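Local coordinates for glucose-6-phosphate isomerase (Plasmodium falciparum, PDB 3QKI), which probably catalyses the interconversion of alpha-D-glucose 6-phosphate and beta-D-fructose 6-phosphate, an early step of glycolysis, at residues K144-Y149 with V319-L324; I158-C161 with K165-N168; Y191-E196 with D215-V220; I326-K331 with L521-C526. All coordinates share one frame; numbering follows the deposited sequence. Where two conformers were deposited one is given.

Contact 1. Residues K144-Y149 with V319-L324; sequences KKIEKY and VGILPL
I146 holds its CG1 beside the backbone N (chi1 -67°), which turns CG2 anti to that N and against the backbone of I321 and L322. L322 has CG anti to its own N (chi1 173°), and this carries CD1 toward the ring of Y149. The meeting is between helix 135-154 and helix 318-328. Their short axes run nearly parallel, 9.6 Å apart and crossing at -17°. I146 is the central residue. Its CG2 lies 3.7 Å from the I321 carbonyl O and 3.8 Å from L322 CA. The other branch, CG1, reaches L322 CB at 4.2 Å. I321 adds its CG2 branch, 4.1 Å from I146 CG2, while the rest of that side chain leads away. One turn later, Y149 CD2 meets L322 CD1 at 3.8 Å. Both Y149 and L322 also touch V283 on strand 282-285, so the two helices pack side by side against the parallel sheet of this alpha/beta domain. The I321 carbonyl O receives a hydrogen bond from S325 OG. No hydrogen bond or charge pair joins the two segments. The buried contact rests on van der Waals fit, of apolar side chains with each other and with the I321-L322 backbone.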
# COMPACT_ATOMS: atom_id res chain seq x y z
N LYS A 144 13.69 1.87 31.60
CA LYS A 144 14.76 1.17 32.32
C LYS A 144 14.50 -0.35 32.31
O LYS A 144 15.43 -1.12 32.14
CB LYS A 144 14.86 1.67 33.77
CG LYS A 144 15.59 3.01 33.86
CD LYS A 144 15.27 3.67 35.20
CE LYS A 144 16.43 4.42 35.81
NZ LYS A 144 16.74 5.67 35.09
N LYS A 145 13.23 -0.75 32.45
CA LYS A 145 12.82 -2.14 32.43
C LYS A 145 13.09 -2.75 31.03
O LYS A 145 13.55 -3.89 30.93
CB LYS A 145 11.33 -2.24 32.79
CG LYS A 145 10.82 -3.65 33.01
CD LYS A 145 9.36 -3.63 33.35
CE LYS A 145 8.70 -4.96 33.22
NZ LYS A 145 9.19 -5.91 34.23
N ILE A 146 12.82 -1.97 29.96
CA ILE A 146 13.05 -2.41 28.56
C ILE A 146 14.54 -2.54 28.31
O ILE A 146 14.97 -3.55 27.73
CB ILE A 146 12.37 -1.47 27.53
CG1 ILE A 146 10.83 -1.55 27.63
CG2 ILE A 146 12.88 -1.76 26.09
CD1 ILE A 146 10.08 -0.44 26.90
N GLU A 147 15.33 -1.53 28.73
CA GLU A 147 16.79 -1.54 28.54
C GLU A 147 17.35 -2.82 29.16
O GLU A 147 18.08 -3.54 28.46
CB GLU A 147 17.41 -0.29 29.17
CG GLU A 147 18.92 -0.26 29.12
CD GLU A 147 19.53 1.03 29.64
OE1 GLU A 147 20.70 1.30 29.28
OE2 GLU A 147 18.84 1.79 30.37
N LYS A 148 16.96 -3.13 30.44
CA LYS A 148 17.43 -4.32 31.14
C LYS A 148 16.99 -5.61 30.46
O LYS A 148 17.82 -6.46 30.20
CB LYS A 148 17.02 -4.30 32.63
N TYR A 149 15.69 -5.73 30.13
CA TYR A 149 15.15 -6.92 29.50
C TYR A 149 15.77 -7.18 28.11
O TYR A 149 16.17 -8.31 27.84
CB TYR A 149 13.61 -6.87 29.42
CG TYR A 149 13.00 -8.13 28.86
CD1 TYR A 149 12.78 -9.25 29.66
CD2 TYR A 149 12.67 -8.23 27.51
CE1 TYR A 149 12.24 -10.42 29.14
CE2 TYR A 149 12.14 -9.40 26.97
CZ TYR A 149 11.92 -10.50 27.79
OH TYR A 149 11.41 -11.66 27.26
N VAL A 319 5.18 -0.23 23.40
CA VAL A 319 4.57 -0.85 22.19
C VAL A 319 5.64 -1.13 21.11
O VAL A 319 5.75 -2.26 20.60
CB VAL A 319 3.40 -0.00 21.60
CG1 VAL A 319 2.99 -0.51 20.21
CG2 VAL A 319 2.20 0.02 22.56
N GLY A 320 6.42 -0.10 20.79
CA GLY A 320 7.49 -0.19 19.81
C GLY A 320 8.87 -0.30 20.44
O GLY A 320 9.70 -1.07 19.95
N ILE A 321 9.13 0.43 21.54
CA ILE A 321 10.46 0.42 22.16
C ILE A 321 10.89 -0.97 22.64
O ILE A 321 12.05 -1.30 22.49
CB ILE A 321 10.72 1.57 23.17
CG1 ILE A 321 10.42 2.97 22.56
CG2 ILE A 321 12.17 1.52 23.73
CD1 ILE A 321 11.18 3.37 21.15
N LEU A 322 9.97 -1.78 23.15
CA LEU A 322 10.34 -3.13 23.56
C LEU A 322 10.76 -4.04 22.38
O LEU A 322 11.92 -4.44 22.38
CB LEU A 322 9.29 -3.78 24.47
CG LEU A 322 9.53 -5.24 24.79
CD1 LEU A 322 10.74 -5.42 25.73
CD2 LEU A 322 8.30 -5.86 25.33
N PRO A 323 9.93 -4.32 21.34
CA PRO A 323 10.43 -5.19 20.26
C PRO A 323 11.61 -4.59 19.50
O PRO A 323 12.51 -5.34 19.12
CB PRO A 323 9.21 -5.40 19.37
CG PRO A 323 8.34 -4.22 19.65
CD PRO A 323 8.52 -3.95 21.12
N LEU A 324 11.65 -3.26 19.33
CA LEU A 324 12.76 -2.64 18.58
C LEU A 324 14.10 -2.64 19.35
O LEU A 324 15.15 -2.72 18.72
CB LEU A 324 12.40 -1.23 18.07
CG LEU A 324 11.22 -1.14 17.06
CD1 LEU A 324 10.65 0.30 16.99
CD2 LEU A 324 11.60 -1.70 15.68

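Contact 2. Residues I158-C161 with K165-N168; sequences IKTC and KFKN
The two backbones come together with residue numbers rising in step, K159 CA lying 5.2 Å from K165 CA and T160 CA 6.0 Å from F166 CA, but they form no direct hydrogen bond. Both segments belong to the loop that joins helix 135-154 to strand 168-172 of the five-stranded parallel sheet, a helix-to-strand connection of an alpha/beta fold. T160 and F166 carry the contact. T160 CG2 sits over the middle of one face of the F166 ring, a CH-pi contact 3.6 Å from the centroid and only 9° off the ring normal. T160 chi1 of 68° sets CG2 beside the backbone N and anti to the carbonyl carbon. OG1 sits between the backbone N and the carbonyl carbon and hydrogen-bonds to T164 OG1. The far end of the ring lies against the peptide after K159, with F166 CE2 3.6 Å from K159 O. At the ring edge, near its plane, is the carbonyl O of I158. H281 meets the same ring edge-to-face, and I153 of helix 135-154 also touches F166. K165 CB points away, but K165 C lies against T160 CG2, at 3.8 Å. K165 NZ bonds to N216 OD1 and R154 O. A water bridges the backbones: it donates to I158 O at 2.7 Å and accepts from F166 N at 3.2 Å.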
# COMPACT_ATOMS: atom_id res chain seq x y z
N ILE A 158 18.90 -13.79 29.63
CA ILE A 158 17.56 -14.37 29.57
C ILE A 158 17.55 -15.33 28.40
O ILE A 158 17.85 -14.93 27.27
CB ILE A 158 16.41 -13.32 29.52
CG1 ILE A 158 16.34 -12.56 30.87
CG2 ILE A 158 15.07 -14.03 29.23
CD1 ILE A 158 15.41 -11.35 30.90
N LYS A 159 17.25 -16.60 28.67
CA LYS A 159 17.31 -17.65 27.65
C LYS A 159 15.98 -18.32 27.43
O LYS A 159 15.05 -18.14 28.20
CB LYS A 159 18.37 -18.71 28.05
CG LYS A 159 19.81 -18.17 28.21
CD LYS A 159 20.80 -19.28 28.57
CE LYS A 159 22.12 -18.80 29.14
NZ LYS A 159 21.99 -18.18 30.48
N THR A 160 15.91 -19.14 26.37
CA THR A 160 14.73 -19.92 25.99
C THR A 160 14.59 -21.07 27.00
O THR A 160 15.45 -21.23 27.87
CB THR A 160 14.92 -20.50 24.58
OG1 THR A 160 15.96 -21.47 24.61
CG2 THR A 160 15.21 -19.41 23.50
N CYS A 161 13.55 -21.90 26.84
CA CYS A 161 13.33 -23.05 27.70
C CYS A 161 14.41 -24.13 27.47
O CYS A 161 14.63 -24.97 28.35
CB CYS A 161 11.93 -23.62 27.48
SG CYS A 161 11.64 -24.15 25.78
N LYS A 165 19.80 -18.88 23.16
CA LYS A 165 19.40 -17.51 22.89
C LYS A 165 18.16 -17.50 22.02
O LYS A 165 18.03 -18.34 21.13
CB LYS A 165 20.53 -16.77 22.19
CG LYS A 165 21.37 -16.01 23.19
CD LYS A 165 22.28 -15.12 22.49
CE LYS A 165 21.70 -13.80 22.11
NZ LYS A 165 22.76 -13.01 21.46
N PHE A 166 17.27 -16.52 22.24
CA PHE A 166 16.09 -16.34 21.37
C PHE A 166 16.58 -15.91 19.99
O PHE A 166 17.59 -15.19 19.89
CB PHE A 166 15.14 -15.29 21.94
CG PHE A 166 14.32 -15.79 23.10
CD1 PHE A 166 13.13 -16.47 22.88
CD2 PHE A 166 14.74 -15.59 24.41
CE1 PHE A 166 12.38 -16.95 23.95
CE2 PHE A 166 13.99 -16.06 25.48
CZ PHE A 166 12.81 -16.76 25.24
N LYS A 167 15.90 -16.36 18.93
CA LYS A 167 16.23 -16.05 17.53
C LYS A 167 15.08 -15.33 16.84
O LYS A 167 15.32 -14.55 15.92
CB LYS A 167 16.54 -17.34 16.73
N ASN A 168 13.83 -15.62 17.25
CA ASN A 168 12.63 -15.07 16.64
C ASN A 168 11.77 -14.29 17.61
O ASN A 168 11.74 -14.60 18.81
CB ASN A 168 11.78 -16.19 16.05
CG ASN A 168 12.59 -17.25 15.34
OD1 ASN A 168 13.50 -16.94 14.59
ND2 ASN A 168 12.28 -18.51 15.59
O HOH W 1 18.39 -14.65 24.64

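Contact 3. Residues Y191-E196 with D215-V220; sequences YYYNME and DNVFNV
One direct hydrogen bond crosses here, from Y192 OH to the carbonyl O of N216, at 2.6 Å. The acceptor lies in the plane of the tyrosine ring, at its edge. The donor stands 20° out of the carbonyl plane, and the C=O...OH angle is 141°. Y192 has CG anti to the backbone N (chi1 166°), which sends the ring across to the loop. R154 NH2 is a second hydrogen-bond partner of the same hydroxyl. The side chain of N216 bonds to R154 O through ND2, and its other end is taken by K165. The second polar link is indirect. A water lies 2.5 Å from Y193 OH and donates to F218 O at 2.6 Å. The segments fit a beta-alpha-beta crossover: strand 168-172 leads into helix 179-197, and the chain returns through 215-220 to strand 219-223, beside the first strand at the edge of the parallel sheet. The apolar part is small. Y193 and V217 cross at about a right angle, with Y193 CE1 3.8 Å from V217 CG1. L197, later on the same helix, touches both Y192 and V217. On the subunit boundary, Q236 of the second subunit packs on Y193.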
# COMPACT_ATOMS: atom_id res chain seq x y z
N TYR A 191 20.31 -0.84 8.34
CA TYR A 191 21.31 0.08 8.90
C TYR A 191 22.02 -0.65 10.05
O TYR A 191 23.25 -0.66 10.13
CB TYR A 191 20.65 1.38 9.38
CG TYR A 191 21.64 2.35 9.98
CD1 TYR A 191 21.85 2.40 11.35
CD2 TYR A 191 22.40 3.19 9.17
CE1 TYR A 191 22.78 3.28 11.92
CE2 TYR A 191 23.35 4.06 9.72
CZ TYR A 191 23.54 4.09 11.09
OH TYR A 191 24.45 4.95 11.65
N TYR A 192 21.24 -1.33 10.89
CA TYR A 192 21.75 -2.11 11.99
C TYR A 192 22.64 -3.28 11.47
O TYR A 192 23.78 -3.41 11.92
CB TYR A 192 20.57 -2.58 12.83
CG TYR A 192 20.90 -3.68 13.82
CD1 TYR A 192 21.64 -3.41 14.98
CD2 TYR A 192 20.44 -4.97 13.61
CE1 TYR A 192 21.91 -4.42 15.90
CE2 TYR A 192 20.72 -5.99 14.52
CZ TYR A 192 21.45 -5.71 15.66
OH TYR A 192 21.69 -6.73 16.54
N TYR A 193 22.17 -4.08 10.50
CA TYR A 193 22.99 -5.21 10.00
C TYR A 193 24.27 -4.77 9.31
O TYR A 193 25.31 -5.39 9.52
CB TYR A 193 22.26 -6.08 8.98
CG TYR A 193 20.91 -6.63 9.35
CD1 TYR A 193 20.64 -7.07 10.65
CD2 TYR A 193 19.94 -6.86 8.37
CE1 TYR A 193 19.39 -7.58 10.99
CE2 TYR A 193 18.71 -7.43 8.69
CZ TYR A 193 18.43 -7.78 10.00
OH TYR A 193 17.20 -8.35 10.28
N ASN A 194 24.18 -3.75 8.46
CA ASN A 194 25.28 -3.30 7.60
C ASN A 194 26.29 -2.41 8.31
O ASN A 194 27.49 -2.66 8.20
CB ASN A 194 24.75 -2.63 6.32
CG ASN A 194 23.88 -3.54 5.49
OD1 ASN A 194 23.82 -4.76 5.71
ND2 ASN A 194 23.19 -2.99 4.51
N MET A 195 25.81 -1.34 8.97
CA MET A 195 26.64 -0.35 9.66
C MET A 195 27.12 -0.83 11.02
O MET A 195 28.24 -0.53 11.41
CB MET A 195 25.92 1.01 9.74
CG MET A 195 26.22 1.93 8.57
SD MET A 195 26.05 1.21 6.91
CE MET A 195 24.38 1.36 6.64
N GLU A 196 26.27 -1.53 11.76
CA GLU A 196 26.64 -2.01 13.08
C GLU A 196 27.23 -3.44 13.07
O GLU A 196 28.40 -3.59 13.38
CB GLU A 196 25.47 -1.88 14.07
CG GLU A 196 25.83 -2.35 15.48
CD GLU A 196 24.88 -1.96 16.59
OE1 GLU A 196 24.13 -0.96 16.45
OE2 GLU A 196 24.92 -2.65 17.64
N ASP A 215 24.78 -13.71 15.56
CA ASP A 215 24.13 -13.34 16.82
C ASP A 215 23.35 -12.05 16.67
O ASP A 215 23.78 -11.12 16.00
CB ASP A 215 25.20 -13.09 17.91
CG ASP A 215 25.79 -14.31 18.57
OD1 ASP A 215 26.73 -14.14 19.37
OD2 ASP A 215 25.30 -15.44 18.30
N ASN A 216 22.23 -11.98 17.38
CA ASN A 216 21.41 -10.77 17.43
C ASN A 216 20.87 -10.25 16.10
O ASN A 216 20.70 -9.04 15.90
CB ASN A 216 21.99 -9.69 18.37
CG ASN A 216 22.21 -10.21 19.77
OD1 ASN A 216 21.48 -11.07 20.27
ND2 ASN A 216 23.21 -9.70 20.43
N VAL A 217 20.59 -11.20 15.19
CA VAL A 217 19.86 -10.97 13.95
C VAL A 217 18.54 -11.68 14.26
O VAL A 217 18.44 -12.90 14.11
CB VAL A 217 20.52 -11.49 12.66
CG1 VAL A 217 19.59 -11.31 11.46
CG2 VAL A 217 21.84 -10.81 12.41
N PHE A 218 17.58 -10.92 14.76
CA PHE A 218 16.28 -11.50 15.14
C PHE A 218 15.32 -11.60 13.97
O PHE A 218 15.19 -10.65 13.18
CB PHE A 218 15.65 -10.70 16.28
CG PHE A 218 16.41 -10.85 17.58
CD1 PHE A 218 16.05 -11.83 18.51
CD2 PHE A 218 17.47 -10.01 17.89
CE1 PHE A 218 16.75 -11.95 19.72
CE2 PHE A 218 18.18 -10.15 19.08
CZ PHE A 218 17.81 -11.11 19.99
N ASN A 219 14.63 -12.73 13.86
CA ASN A 219 13.65 -12.90 12.81
C ASN A 219 12.32 -12.36 13.38
O ASN A 219 11.60 -13.08 14.06
CB ASN A 219 13.58 -14.36 12.39
CG ASN A 219 12.63 -14.67 11.26
OD1 ASN A 219 11.94 -13.81 10.70
ND2 ASN A 219 12.56 -15.94 10.92
N VAL A 220 12.06 -11.07 13.16
CA VAL A 220 10.87 -10.40 13.68
C VAL A 220 9.71 -10.54 12.71
O VAL A 220 9.84 -10.21 11.53
CB VAL A 220 11.18 -8.92 14.05
CG1 VAL A 220 9.97 -8.23 14.66
CG2 VAL A 220 12.38 -8.84 14.99
O HOH W 2 16.11 -8.28 12.54

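Contact 4. Residues I326-K331 with L521-C526; sequences IAFGYK and LNFYTC
The F328 ring has A327 CB over the centre of one face, 3.9 Å above the plane. F523 comes in on the other side of the ring, off its centre, with its edge turned toward that face. F328 CD2 lies near the plane of the F523 ring. This is an offset edge-to-face (T-shaped) pair, its centroids 5.5 Å apart and its planes at 64°. It joins the C-terminal end of helix 318-328 to the first turn of helix 523-543, two helices far apart in the sequence of this alpha/beta fold. The closest atoms are F328 CD2 and F523 CE1, at 3.6 Å. F523 CZ reaches further back, 3.8 Å from F328 CB. Both phenylalanines hold CG beside the backbone N and anti to the carbonyl carbon, and their CB atoms point toward each other's segment. M188 of helix 179-197 touches both rings. F328 also meets the ring of Y192 from that helix, while F523 rests on N332 and M333. The pair is buried and apolar.

Each phenylalanine lies next to a helix end. G329 is the first residue past helix 318-328 and the N-cap of helix 330-349. Its positive phi is a backbone shape that glycine adopts readily. N522 is the N-cap of helix 523-543. Its OD1 accepts from T525 N at 2.9 Å, with a nearly straight N-H...O angle of 170°.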
# COMPACT_ATOMS: atom_id res chain seq x y z
N ILE A 326 14.84 -5.08 21.45
CA ILE A 326 15.26 -6.49 21.36
C ILE A 326 15.99 -6.68 20.01
O ILE A 326 17.11 -7.20 19.97
CB ILE A 326 14.09 -7.49 21.53
CG1 ILE A 326 13.59 -7.50 23.00
CG2 ILE A 326 14.49 -8.92 21.05
CD1 ILE A 326 12.20 -8.10 23.21
N ALA A 327 15.38 -6.20 18.92
CA ALA A 327 15.95 -6.34 17.57
C ALA A 327 17.25 -5.59 17.38
O ALA A 327 18.18 -6.12 16.74
CB ALA A 327 14.93 -5.89 16.53
N PHE A 328 17.34 -4.35 17.90
CA PHE A 328 18.48 -3.49 17.61
C PHE A 328 19.36 -3.04 18.78
O PHE A 328 20.41 -2.44 18.53
CB PHE A 328 17.99 -2.24 16.86
CG PHE A 328 17.11 -2.51 15.66
CD1 PHE A 328 17.47 -3.48 14.72
CD2 PHE A 328 15.95 -1.78 15.45
CE1 PHE A 328 16.67 -3.72 13.61
CE2 PHE A 328 15.17 -1.99 14.31
CZ PHE A 328 15.53 -2.95 13.39
N GLY A 329 18.90 -3.27 20.00
CA GLY A 329 19.60 -2.82 21.21
C GLY A 329 19.01 -1.50 21.67
O GLY A 329 18.65 -0.65 20.85
N TYR A 330 18.88 -1.33 22.99
CA TYR A 330 18.34 -0.11 23.59
C TYR A 330 19.08 1.17 23.20
O TYR A 330 18.43 2.20 23.00
CB TYR A 330 18.27 -0.23 25.13
CG TYR A 330 17.57 0.95 25.75
CD1 TYR A 330 16.18 1.08 25.67
CD2 TYR A 330 18.29 1.99 26.33
CE1 TYR A 330 15.53 2.21 26.19
CE2 TYR A 330 17.65 3.10 26.87
CZ TYR A 330 16.27 3.21 26.80
OH TYR A 330 15.64 4.32 27.30
N LYS A 331 20.44 1.13 23.11
CA LYS A 331 21.25 2.30 22.75
C LYS A 331 20.77 2.90 21.42
O LYS A 331 20.66 4.11 21.31
CB LYS A 331 22.75 1.97 22.63
CG LYS A 331 23.51 1.99 23.93
CD LYS A 331 25.03 1.97 23.71
CE LYS A 331 25.61 3.31 23.30
NZ LYS A 331 27.10 3.27 23.25
N LEU A 521 19.68 7.79 6.70
CA LEU A 521 18.60 7.22 7.51
C LEU A 521 19.24 6.39 8.63
O LEU A 521 19.55 5.21 8.46
CB LEU A 521 17.60 6.40 6.68
CG LEU A 521 16.38 5.83 7.46
CD1 LEU A 521 15.61 6.91 8.24
CD2 LEU A 521 15.46 5.06 6.53
N ASN A 522 19.53 7.05 9.75
CA ASN A 522 20.09 6.39 10.91
C ASN A 522 18.98 6.41 12.00
O ASN A 522 17.85 6.84 11.70
CB ASN A 522 21.41 7.04 11.36
CG ASN A 522 21.33 8.52 11.66
OD1 ASN A 522 20.29 9.06 12.03
ND2 ASN A 522 22.43 9.22 11.46
N PHE A 523 19.25 5.90 13.20
CA PHE A 523 18.22 5.86 14.25
C PHE A 523 17.68 7.24 14.64
O PHE A 523 16.47 7.41 14.77
CB PHE A 523 18.70 5.06 15.48
CG PHE A 523 18.73 3.57 15.22
CD1 PHE A 523 17.60 2.80 15.44
CD2 PHE A 523 19.88 2.95 14.75
CE1 PHE A 523 17.61 1.42 15.16
CE2 PHE A 523 19.90 1.57 14.50
CZ PHE A 523 18.77 0.81 14.71
N TYR A 524 18.58 8.22 14.79
CA TYR A 524 18.23 9.58 15.15
C TYR A 524 17.31 10.22 14.08
O TYR A 524 16.27 10.77 14.42
CB TYR A 524 19.52 10.40 15.36
CG TYR A 524 19.25 11.85 15.69
CD1 TYR A 524 19.25 12.82 14.70
CD2 TYR A 524 19.00 12.25 17.01
CE1 TYR A 524 19.02 14.16 15.00
CE2 TYR A 524 18.75 13.59 17.32
CZ TYR A 524 18.74 14.53 16.30
OH TYR A 524 18.45 15.84 16.57
N THR A 525 17.73 10.14 12.80
CA THR A 525 16.98 10.68 11.67
C THR A 525 15.61 9.99 11.52
O THR A 525 14.64 10.63 11.13
CB THR A 525 17.87 10.63 10.42
OG1 THR A 525 19.07 11.36 10.66
CG2 THR A 525 17.19 11.17 9.20
N CYS A 526 15.53 8.67 11.81
CA CYS A 526 14.25 7.96 11.71
C CYS A 526 13.27 8.53 12.76
O CYS A 526 12.07 8.61 12.51
CB CYS A 526 14.43 6.45 11.86
SG CYS A 526 13.03 5.47 11.27

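Contacts 1 and 4 are buried and apolar, and both use helix 318-328: contact 1 sets it beside a parallel helix, contact 4 ties its end to helix 523-543 through two rings. Contact 2 is the shallowest, partly buried in a loop, and relies on a methyl-on-ring meeting and a water. Contact 3 is also buried but more polar, with a tyrosine hydroxyl and a water, and it alone has the second subunit within reach. The four form a chain of touching neighbours, though 1 and 3, and 2 and 4, do not meet. Y149 meets I158 and I326, a side-chain bond and a probable K167 O to N219 N bond join contacts 2 and 3, and F218 packs on I326.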